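Long-range contacts in tungsten-containing formylmethanofuran dehydrogenase 2 subunit C (Methanothermobacter wolfeii, PDB 5T5I), which is a beta-helical subunit of the complex that reduces CO2 and fixes it as formylmethanofuran, probably serving as a structural partner of the catalytic subunits: residues C[73-79]-C[93-99]; C[190-196]-C[209-215]; C[201-205]-C[247-251]. One frame throughout, in Å; residues are numbered along the deposited sequence.

Overall arrangement
Interactions 1 and 2 join successive coils of an elongated beta-helix; interaction 3 ties a coil corner to a loop of the C-terminal antiparallel strands. Interactions 1 and 2 lie on opposite sides of the chain's centre, their centres 26 Å apart and nearest atoms about 16 Å apart. Interaction 3, 32 Å from interaction 1 between centres, touches interaction 2, their centres 17 Å apart: CD1 of I209 packs 3.4 Å from CA of G201 and 3.9 Å from CE of M204. Interactions 1 and 3 face subunit B. The calcium ion held by S139, Y140 and D143 lies between them, about 12 Å from the Y97 side chain and 11 Å from that of E203.

Interaction 1 of 3, residues C[73-79]-C[93-99]; sequences VYNTKRI and NVNMYVG
Five hydrogen bonds join 73-79 to 93-99, four from backbone NH to backbone O: V73 N to N93 O (3.0 Å), N95 N to T76 O (3.2 Å), R78 N to M96 O (3.0 Å) and G99 N to I79 O (2.9 Å). Y74 lies beside V94 (CA-CA 4.4 Å) but R78 beside Y97 (4.6 Å), so 73-79 carries one extra residue, taken up round the type I turn from V73 to T76. N95, an amide able to give and take, fits beneath this turn: ND2 donates to Y74 O (3.0 Å), OD1 accepts from M96 N (2.7 Å). A water bridges T76 O, M96 O and I79 N. R78 and Y97 share a left-handed backbone (phi near 64°) and chi1 m, and the guanidinium lies flat on the ring (planes at 9°), a cation-pi stack with R78 CZ 4.0 Å from the centroid; its nitrogens also pair with E17 and Q81. Extended K77 (mttt) passes N95, CE 3.4 Å from OD1, and reaches E323 and E334 of subunit B. Inside, V94 CG1 meets V73 CG2 and I79 CD1, each at 4.0 Å. Equivalent residues stacked coil upon coil typify a parallel beta-helix.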
loop_
_atom_site.group_PDB
_atom_site.type_symbol
_atom_site.label_atom_id
_atom_site.label_comp_id
_atom_site.label_asym_id
_atom_site.label_seq_id
_atom_site.Cartn_x
_atom_site.Cartn_y
_atom_site.Cartn_z
ATOM N N VAL C 73 50.135 -17.343 4.991
ATOM C CA VAL C 73 50.318 -16.918 6.384
ATOM C C VAL C 73 49.015 -16.319 6.910
ATOM O O VAL C 73 49.002 -15.244 7.528
ATOM C CB VAL C 73 51.570 -16.021 6.596
ATOM C CG1 VAL C 73 52.843 -16.844 6.489
ATOM C CG2 VAL C 73 51.612 -14.844 5.624
ATOM N N TYR C 74 47.903 -17.061 6.669
ATOM C CA TYR C 74 46.540 -16.684 7.065
ATOM C C TYR C 74 46.400 -16.401 8.572
ATOM O O TYR C 74 45.484 -15.685 8.951
ATOM C CB TYR C 74 45.507 -17.758 6.632
ATOM C CG TYR C 74 45.465 -18.972 7.535
ATOM C CD1 TYR C 74 46.395 -19.994 7.404
ATOM C CD2 TYR C 74 44.539 -19.065 8.572
ATOM C CE1 TYR C 74 46.395 -21.088 8.262
ATOM C CE2 TYR C 74 44.527 -20.160 9.437
ATOM C CZ TYR C 74 45.462 -21.169 9.278
ATOM O OH TYR C 74 45.476 -22.270 10.102
ATOM N N ASN C 75 47.262 -17.001 9.418
ATOM C CA ASN C 75 47.216 -16.800 10.864
ATOM C C ASN C 75 48.431 -16.022 11.401
ATOM O O ASN C 75 48.826 -16.214 12.551
ATOM C CB ASN C 75 46.996 -18.151 11.585
ATOM C CG ASN C 75 45.659 -18.224 12.300
ATOM O OD1 ASN C 75 44.779 -17.382 12.117
ATOM N ND2 ASN C 75 45.468 -19.236 13.138
ATOM N N THR C 76 48.934 -15.049 10.610
ATOM C CA THR C 76 50.049 -14.186 11.020
ATOM C C THR C 76 49.613 -12.735 10.900
ATOM O O THR C 76 49.265 -12.265 9.804
ATOM C CB THR C 76 51.324 -14.482 10.236
ATOM O OG1 THR C 76 51.592 -15.880 10.327
ATOM C CG2 THR C 76 52.530 -13.705 10.762
ATOM N N LYS C 77 49.640 -12.038 12.043
ATOM C CA LYS C 77 49.213 -10.647 12.191
ATOM C C LYS C 77 50.397 -9.681 12.168
ATOM O O LYS C 77 51.519 -10.061 12.491
ATOM C CB LYS C 77 48.472 -10.474 13.537
ATOM C CG LYS C 77 47.213 -11.315 13.668
ATOM C CD LYS C 77 46.622 -11.265 15.082
ATOM C CE LYS C 77 45.314 -12.024 15.158
ATOM N NZ LYS C 77 44.762 -12.035 16.526
ATOM N N ARG C 78 50.117 -8.417 11.800
ATOM C CA ARG C 78 51.035 -7.267 11.845
ATOM C C ARG C 78 52.257 -7.352 10.910
ATOM O O ARG C 78 53.228 -6.639 11.133
ATOM C CB ARG C 78 51.483 -7.010 13.302
ATOM C CG ARG C 78 50.310 -6.819 14.255
ATOM C CD ARG C 78 50.740 -6.453 15.661
ATOM N NE ARG C 78 49.578 -6.299 16.536
ATOM C CZ ARG C 78 48.800 -5.222 16.642
ATOM N NH1 ARG C 78 47.779 -5.222 17.477
ATOM N NH2 ARG C 78 49.032 -4.142 15.902
ATOM N N ILE C 79 52.186 -8.138 9.822
ATOM C CA ILE C 79 53.300 -8.227 8.862
ATOM C C ILE C 79 53.514 -6.831 8.244
ATOM O O ILE C 79 52.549 -6.194 7.821
ATOM C CB ILE C 79 53.044 -9.314 7.776
ATOM C CG1 ILE C 79 53.077 -10.733 8.403
ATOM C CG2 ILE C 79 54.056 -9.210 6.620
ATOM C CD1 ILE C 79 52.417 -11.791 7.560
ATOM N N ASN C 93 47.657 -15.733 1.798
ATOM C CA ASN C 93 46.844 -14.833 2.630
ATOM C C ASN C 93 47.603 -14.318 3.845
ATOM O O ASN C 93 48.626 -14.888 4.221
ATOM C CB ASN C 93 45.574 -15.539 3.127
ATOM C CG ASN C 93 44.811 -16.262 2.039
ATOM O OD1 ASN C 93 44.333 -15.644 1.077
ATOM N ND2 ASN C 93 44.680 -17.570 2.155
ATOM N N VAL C 94 47.078 -13.241 4.457
ATOM C CA VAL C 94 47.586 -12.631 5.703
ATOM C C VAL C 94 46.412 -12.414 6.651
ATOM O O VAL C 94 45.281 -12.277 6.191
ATOM C CB VAL C 94 48.369 -11.304 5.505
ATOM C CG1 VAL C 94 49.627 -11.509 4.671
ATOM C CG2 VAL C 94 47.496 -10.204 4.909
ATOM N N ASN C 95 46.686 -12.325 7.961
ATOM C CA ASN C 95 45.669 -12.046 8.978
ATOM C C ASN C 95 45.524 -10.491 9.112
ATOM O O ASN C 95 45.684 -9.767 8.113
ATOM C CB ASN C 95 46.038 -12.758 10.299
ATOM C CG ASN C 95 44.880 -12.999 11.253
ATOM O OD1 ASN C 95 44.387 -12.074 11.872
ATOM N ND2 ASN C 95 44.359 -14.212 11.338
ATOM N N MET C 96 45.227 -9.972 10.312
ATOM C CA MET C 96 44.970 -8.552 10.521
ATOM C C MET C 96 46.223 -7.685 10.533
ATOM O O MET C 96 47.328 -8.190 10.679
ATOM C CB MET C 96 44.247 -8.363 11.866
ATOM C CG MET C 96 42.875 -9.022 11.945
ATOM S SD MET C 96 42.325 -9.139 13.664
ATOM C CE MET C 96 40.892 -10.146 13.475
ATOM N N TYR C 97 46.021 -6.363 10.423
ATOM C CA TYR C 97 47.048 -5.312 10.564
ATOM C C TYR C 97 48.185 -5.317 9.547
ATOM O O TYR C 97 49.260 -4.801 9.853
ATOM C CB TYR C 97 47.655 -5.358 11.979
ATOM C CG TYR C 97 46.632 -5.353 13.094
ATOM C CD1 TYR C 97 45.901 -4.208 13.386
ATOM C CD2 TYR C 97 46.449 -6.471 13.901
ATOM C CE1 TYR C 97 44.977 -4.186 14.424
ATOM C CE2 TYR C 97 45.536 -6.458 14.953
ATOM C CZ TYR C 97 44.794 -5.317 15.207
ATOM O OH TYR C 97 43.886 -5.281 16.236
ATOM N N VAL C 98 47.977 -5.840 8.335
ATOM C CA VAL C 98 49.068 -5.845 7.356
ATOM C C VAL C 98 49.450 -4.398 7.014
ATOM O O VAL C 98 48.572 -3.573 6.730
ATOM C CB VAL C 98 48.793 -6.699 6.091
ATOM C CG1 VAL C 98 47.750 -6.067 5.176
ATOM C CG2 VAL C 98 50.088 -6.952 5.325
ATOM N N GLY C 99 50.732 -4.084 7.144
ATOM C CA GLY C 99 51.238 -2.740 6.877
ATOM C C GLY C 99 50.685 -1.640 7.774
ATOM O O GLY C 99 50.759 -0.466 7.402
HETATM O O HOH W 1 49.585 -9.486 8.805
#

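Interaction 2 of 3, residues C[190-196]-C[209-215]; sequences IIIEGNV and IVVKGMM
Two successive coils lie one above the other, each residue over the one 19 places on. Strands 190-192 and 209-211 run parallel, their axes 4.7 Å apart at 8°, joined by V210 N to I190 O (2.8 Å), I192 N to V210 O (2.8 Å) and K212 N to I192 O (2.9 Å). Beta-branched residues suit these extended backbones. I190, I192, I209 and V211 form one face, I192 CD1 fitting between I209 CG2 and V211 CG2, 4.5 Å from each; I191 and V210 form the other (CG1 to CB 4.3 Å). Both segments bend at E193 and K212, whose ends a water bridges. Past the bend G213 leaves no room for a side chain: a CB would fall 2.3 Å from G194 O and 2.5 Å from N195 OD1, so only glycine leaves the hollow they fill; G213 N bonds weakly to G194 O (3.1 Å). N195 (chi1 m) brings OD1 to M214 N (2.8 Å), and V196 N donates to M214 O (2.9 Å). V196 closes the corner, CG2 3.8 Å from V211 CG1. The I192 face looks into the helix, toward P181 and strand 177-179; strand 236-239 overlies the V210 face, and strand 256-261 flanks 208-211.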
loop_
_atom_site.group_PDB
_atom_site.type_symbol
_atom_site.label_atom_id
_atom_site.label_comp_id
_atom_site.label_asym_id
_atom_site.label_seq_id
_atom_site.Cartn_x
_atom_site.Cartn_y
_atom_site.Cartn_z
ATOM N N ILE C 190 38.646 8.143 -1.754
ATOM C CA ILE C 190 38.222 6.744 -1.780
ATOM C C ILE C 190 37.530 6.522 -3.125
ATOM O O ILE C 190 36.565 7.227 -3.441
ATOM C CB ILE C 190 37.288 6.362 -0.613
ATOM C CG1 ILE C 190 38.020 6.506 0.741
ATOM C CG2 ILE C 190 36.762 4.909 -0.771
ATOM C CD1 ILE C 190 37.083 6.516 1.954
ATOM N N ILE C 191 38.003 5.538 -3.905
ATOM C CA ILE C 191 37.361 5.159 -5.170
ATOM C C ILE C 191 36.847 3.714 -5.015
ATOM O O ILE C 191 37.635 2.812 -4.771
ATOM C CB ILE C 191 38.291 5.287 -6.407
ATOM C CG1 ILE C 191 38.771 6.747 -6.600
ATOM C CG2 ILE C 191 37.545 4.775 -7.671
ATOM C CD1 ILE C 191 39.866 6.930 -7.657
ATOM N N ILE C 192 35.547 3.502 -5.198
ATOM C CA ILE C 192 34.924 2.167 -5.174
ATOM C C ILE C 192 34.459 1.880 -6.614
ATOM O O ILE C 192 33.551 2.542 -7.124
ATOM C CB ILE C 192 33.785 2.097 -4.117
ATOM C CG1 ILE C 192 34.354 2.345 -2.681
ATOM C CG2 ILE C 192 33.057 0.734 -4.174
ATOM C CD1 ILE C 192 33.383 2.948 -1.735
ATOM N N GLU C 193 35.112 0.934 -7.294
ATOM C CA GLU C 193 34.782 0.635 -8.686
ATOM C C GLU C 193 33.510 -0.209 -8.813
ATOM O O GLU C 193 32.856 -0.171 -9.847
ATOM C CB GLU C 193 35.972 0.015 -9.426
ATOM C CG GLU C 193 37.203 0.912 -9.387
ATOM C CD GLU C 193 38.399 0.457 -10.205
ATOM O OE1 GLU C 193 38.387 -0.688 -10.710
ATOM O OE2 GLU C 193 39.377 1.233 -10.295
ATOM N N GLY C 194 33.169 -0.934 -7.753
ATOM C CA GLY C 194 31.968 -1.741 -7.676
ATOM C C GLY C 194 30.847 -1.049 -6.925
ATOM O O GLY C 194 30.716 0.176 -6.967
ATOM N N ASN C 195 30.037 -1.844 -6.231
ATOM C CA ASN C 195 28.849 -1.392 -5.517
ATOM C C ASN C 195 29.067 -1.088 -4.032
ATOM O O ASN C 195 30.054 -1.520 -3.430
ATOM C CB ASN C 195 27.757 -2.476 -5.655
ATOM C CG ASN C 195 27.423 -2.816 -7.095
ATOM O OD1 ASN C 195 27.455 -1.959 -7.988
ATOM N ND2 ASN C 195 27.105 -4.075 -7.371
ATOM N N VAL C 196 28.091 -0.359 -3.446
ATOM C CA VAL C 196 28.019 -0.019 -2.016
ATOM C C VAL C 196 26.614 -0.412 -1.542
ATOM O O VAL C 196 25.636 -0.069 -2.203
ATOM C CB VAL C 196 28.256 1.492 -1.734
ATOM C CG1 VAL C 196 28.181 1.799 -0.231
ATOM C CG2 VAL C 196 29.578 1.974 -2.322
ATOM N N ILE C 209 34.640 10.788 -2.103
ATOM C CA ILE C 209 34.294 9.388 -2.304
ATOM C C ILE C 209 33.715 9.273 -3.733
ATOM O O ILE C 209 32.789 10.021 -4.071
ATOM C CB ILE C 209 33.276 8.869 -1.251
ATOM C CG1 ILE C 209 33.851 9.012 0.179
ATOM C CG2 ILE C 209 32.912 7.404 -1.558
ATOM C CD1 ILE C 209 32.853 8.803 1.273
ATOM N N VAL C 210 34.226 8.338 -4.541
ATOM C CA VAL C 210 33.720 8.090 -5.905
ATOM C C VAL C 210 33.186 6.655 -5.957
ATOM O O VAL C 210 33.929 5.722 -5.652
ATOM C CB VAL C 210 34.778 8.299 -7.022
ATOM C CG1 VAL C 210 34.177 8.019 -8.412
ATOM C CG2 VAL C 210 35.373 9.707 -6.966
ATOM N N VAL C 211 31.909 6.487 -6.339
ATOM C CA VAL C 211 31.287 5.162 -6.515
ATOM C C VAL C 211 30.937 4.994 -7.999
ATOM O O VAL C 211 30.089 5.728 -8.518
ATOM C CB VAL C 211 30.051 4.967 -5.607
ATOM C CG1 VAL C 211 29.498 3.541 -5.740
ATOM C CG2 VAL C 211 30.388 5.286 -4.143
ATOM N N LYS C 212 31.599 4.048 -8.688
ATOM C CA LYS C 212 31.353 3.777 -10.114
ATOM C C LYS C 212 30.197 2.791 -10.327
ATOM O O LYS C 212 29.593 2.779 -11.395
ATOM C CB LYS C 212 32.601 3.252 -10.814
ATOM C CG LYS C 212 33.813 4.154 -10.705
ATOM C CD LYS C 212 34.923 3.623 -11.614
ATOM C CE LYS C 212 36.152 4.480 -11.634
ATOM N NZ LYS C 212 37.231 3.892 -12.498
ATOM N N GLY C 213 29.920 1.958 -9.326
ATOM C CA GLY C 213 28.805 1.018 -9.368
ATOM C C GLY C 213 27.570 1.612 -8.712
ATOM O O GLY C 213 27.388 2.840 -8.677
ATOM N N MET C 214 26.704 0.739 -8.209
ATOM C CA MET C 214 25.439 1.129 -7.597
ATOM C C MET C 214 25.540 1.288 -6.086
ATOM O O MET C 214 26.049 0.391 -5.413
ATOM C CB MET C 214 24.376 0.053 -7.915
ATOM C CG MET C 214 23.018 0.310 -7.287
ATOM S SD MET C 214 21.780 -0.884 -7.833
ATOM C CE MET C 214 20.312 -0.070 -7.328
ATOM N N MET C 215 24.969 2.380 -5.548
ATOM C CA MET C 215 24.799 2.568 -4.097
ATOM C C MET C 215 23.342 2.124 -3.866
ATOM O O MET C 215 22.437 2.757 -4.414
ATOM C CB MET C 215 24.970 4.033 -3.653
ATOM C CG MET C 215 26.356 4.575 -3.859
ATOM S SD MET C 215 26.676 6.082 -2.921
ATOM C CE MET C 215 25.411 7.121 -3.502
HETATM O O HOH W 2 39.598 4.125 -10.620
#

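Interaction 3 of 3, residues C[201-205]-C[247-251]; sequences GGEMA and GDHAI
At the end of the beta-helix, a corner of the last coil, 201-205, is joined to the loop 247-251 that links strands 241-247 and 256-261. Each side is a tight turn. G201 to M204 is a type II turn, with M204 N bonded to G201 O (3.0 Å); E203 takes its left-handed position (phi 59°, psi 25°), and G201, also at positive phi, has no CB that would strike M204 SD. D248 to I251 is a type I turn, I251 N to D248 O 2.9 Å, entered through a cis peptide between G247 and D248. D248 suits its place because a carboxylate can serve both turns at once. With chi1 t, it sends OD2 to E203 N (2.8 Å), while OD1 accepts from A250 N (3.1 Å), making an Asx turn. Its own N completes the clasp by donating to M204 O (3.0 Å). Around these bonds the packing is modest: M204 (chi1 p) sets CG 3.5 Å from G247 O, and I251 (chi1 m, chi2 m) lies along the E203 backbone. Subunit B approaches here: R214 and Y207 of that chain bind the E203 carboxylate, and H220 of the same chain stacks on H249. I251 points toward 201-205, with CG1 3.5 Å from E203 O, CD1 4.1 Å from E203 CB and CG2 4.2 Å from A205 CB.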
loop_
_atom_site.group_PDB
_atom_site.type_symbol
_atom_site.label_atom_id
_atom_site.label_comp_id
_atom_site.label_asym_id
_atom_site.label_seq_id
_atom_site.Cartn_x
_atom_site.Cartn_y
_atom_site.Cartn_z
ATOM N N GLY C 201 30.010 7.790 3.022
ATOM C CA GLY C 201 30.281 9.131 3.508
ATOM C C GLY C 201 29.523 9.537 4.760
ATOM O O GLY C 201 29.452 10.733 5.060
ATOM N N GLY C 202 28.970 8.561 5.496
ATOM C CA GLY C 202 28.255 8.831 6.738
ATOM C C GLY C 202 29.121 9.638 7.685
ATOM O O GLY C 202 30.277 9.281 7.905
ATOM N N GLU C 203 28.612 10.786 8.144
ATOM C CA GLU C 203 29.311 11.698 9.057
ATOM C C GLU C 203 30.664 12.238 8.512
ATOM O O GLU C 203 31.510 12.671 9.290
ATOM C CB GLU C 203 29.471 11.038 10.437
ATOM C CG GLU C 203 28.133 10.784 11.109
ATOM C CD GLU C 203 28.264 9.892 12.322
ATOM O OE1 GLU C 203 28.262 8.653 12.153
ATOM O OE2 GLU C 203 28.411 10.439 13.440
ATOM N N MET C 204 30.852 12.278 7.180
ATOM C CA MET C 204 32.093 12.821 6.626
ATOM C C MET C 204 32.095 14.360 6.780
ATOM O O MET C 204 31.036 15.000 6.710
ATOM C CB MET C 204 32.297 12.401 5.142
ATOM C CG MET C 204 31.428 13.168 4.149
ATOM S SD MET C 204 31.505 12.627 2.409
ATOM C CE MET C 204 33.253 12.539 2.134
ATOM N N ALA C 205 33.284 14.926 7.017
ATOM C CA ALA C 205 33.503 16.378 7.126
ATOM C C ALA C 205 34.270 16.956 5.909
ATOM O O ALA C 205 34.223 18.158 5.668
ATOM C CB ALA C 205 34.277 16.666 8.408
ATOM N N GLY C 247 28.220 16.899 1.620
ATOM C CA GLY C 247 27.781 16.579 2.975
ATOM C C GLY C 247 28.900 16.089 3.861
ATOM O O GLY C 247 30.071 16.340 3.555
ATOM N N ASP C 248 28.610 15.367 4.950
ATOM C CA ASP C 248 27.290 15.017 5.477
ATOM C C ASP C 248 26.857 16.189 6.354
ATOM O O ASP C 248 27.508 16.462 7.373
ATOM C CB ASP C 248 27.423 13.721 6.296
ATOM C CG ASP C 248 26.154 13.149 6.901
ATOM O OD1 ASP C 248 25.138 13.871 6.953
ATOM O OD2 ASP C 248 26.196 11.994 7.366
ATOM N N HIS C 249 25.750 16.866 6.011
ATOM C CA HIS C 249 25.333 18.040 6.771
ATOM C C HIS C 249 24.750 17.741 8.181
ATOM O O HIS C 249 24.338 18.678 8.854
ATOM C CB HIS C 249 24.412 18.942 5.967
ATOM C CG HIS C 249 24.992 19.450 4.686
ATOM N ND1 HIS C 249 24.318 19.186 3.526
ATOM C CD2 HIS C 249 26.138 20.111 4.368
ATOM C CE1 HIS C 249 25.027 19.709 2.553
ATOM N NE2 HIS C 249 26.123 20.263 2.991
ATOM N N ALA C 250 24.830 16.485 8.676
ATOM C CA ALA C 250 24.596 16.179 10.085
ATOM C C ALA C 250 25.813 16.720 10.870
ATOM O O ALA C 250 25.713 16.896 12.071
ATOM C CB ALA C 250 24.500 14.677 10.311
ATOM N N ILE C 251 26.972 16.919 10.187
ATOM C CA ILE C 251 28.226 17.437 10.760
ATOM C C ILE C 251 28.309 18.944 10.477
ATOM O O ILE C 251 28.031 19.379 9.356
ATOM C CB ILE C 251 29.445 16.687 10.155
ATOM C CG1 ILE C 251 29.409 15.176 10.508
ATOM C CG2 ILE C 251 30.797 17.319 10.580
ATOM C CD1 ILE C 251 29.767 14.811 11.995
#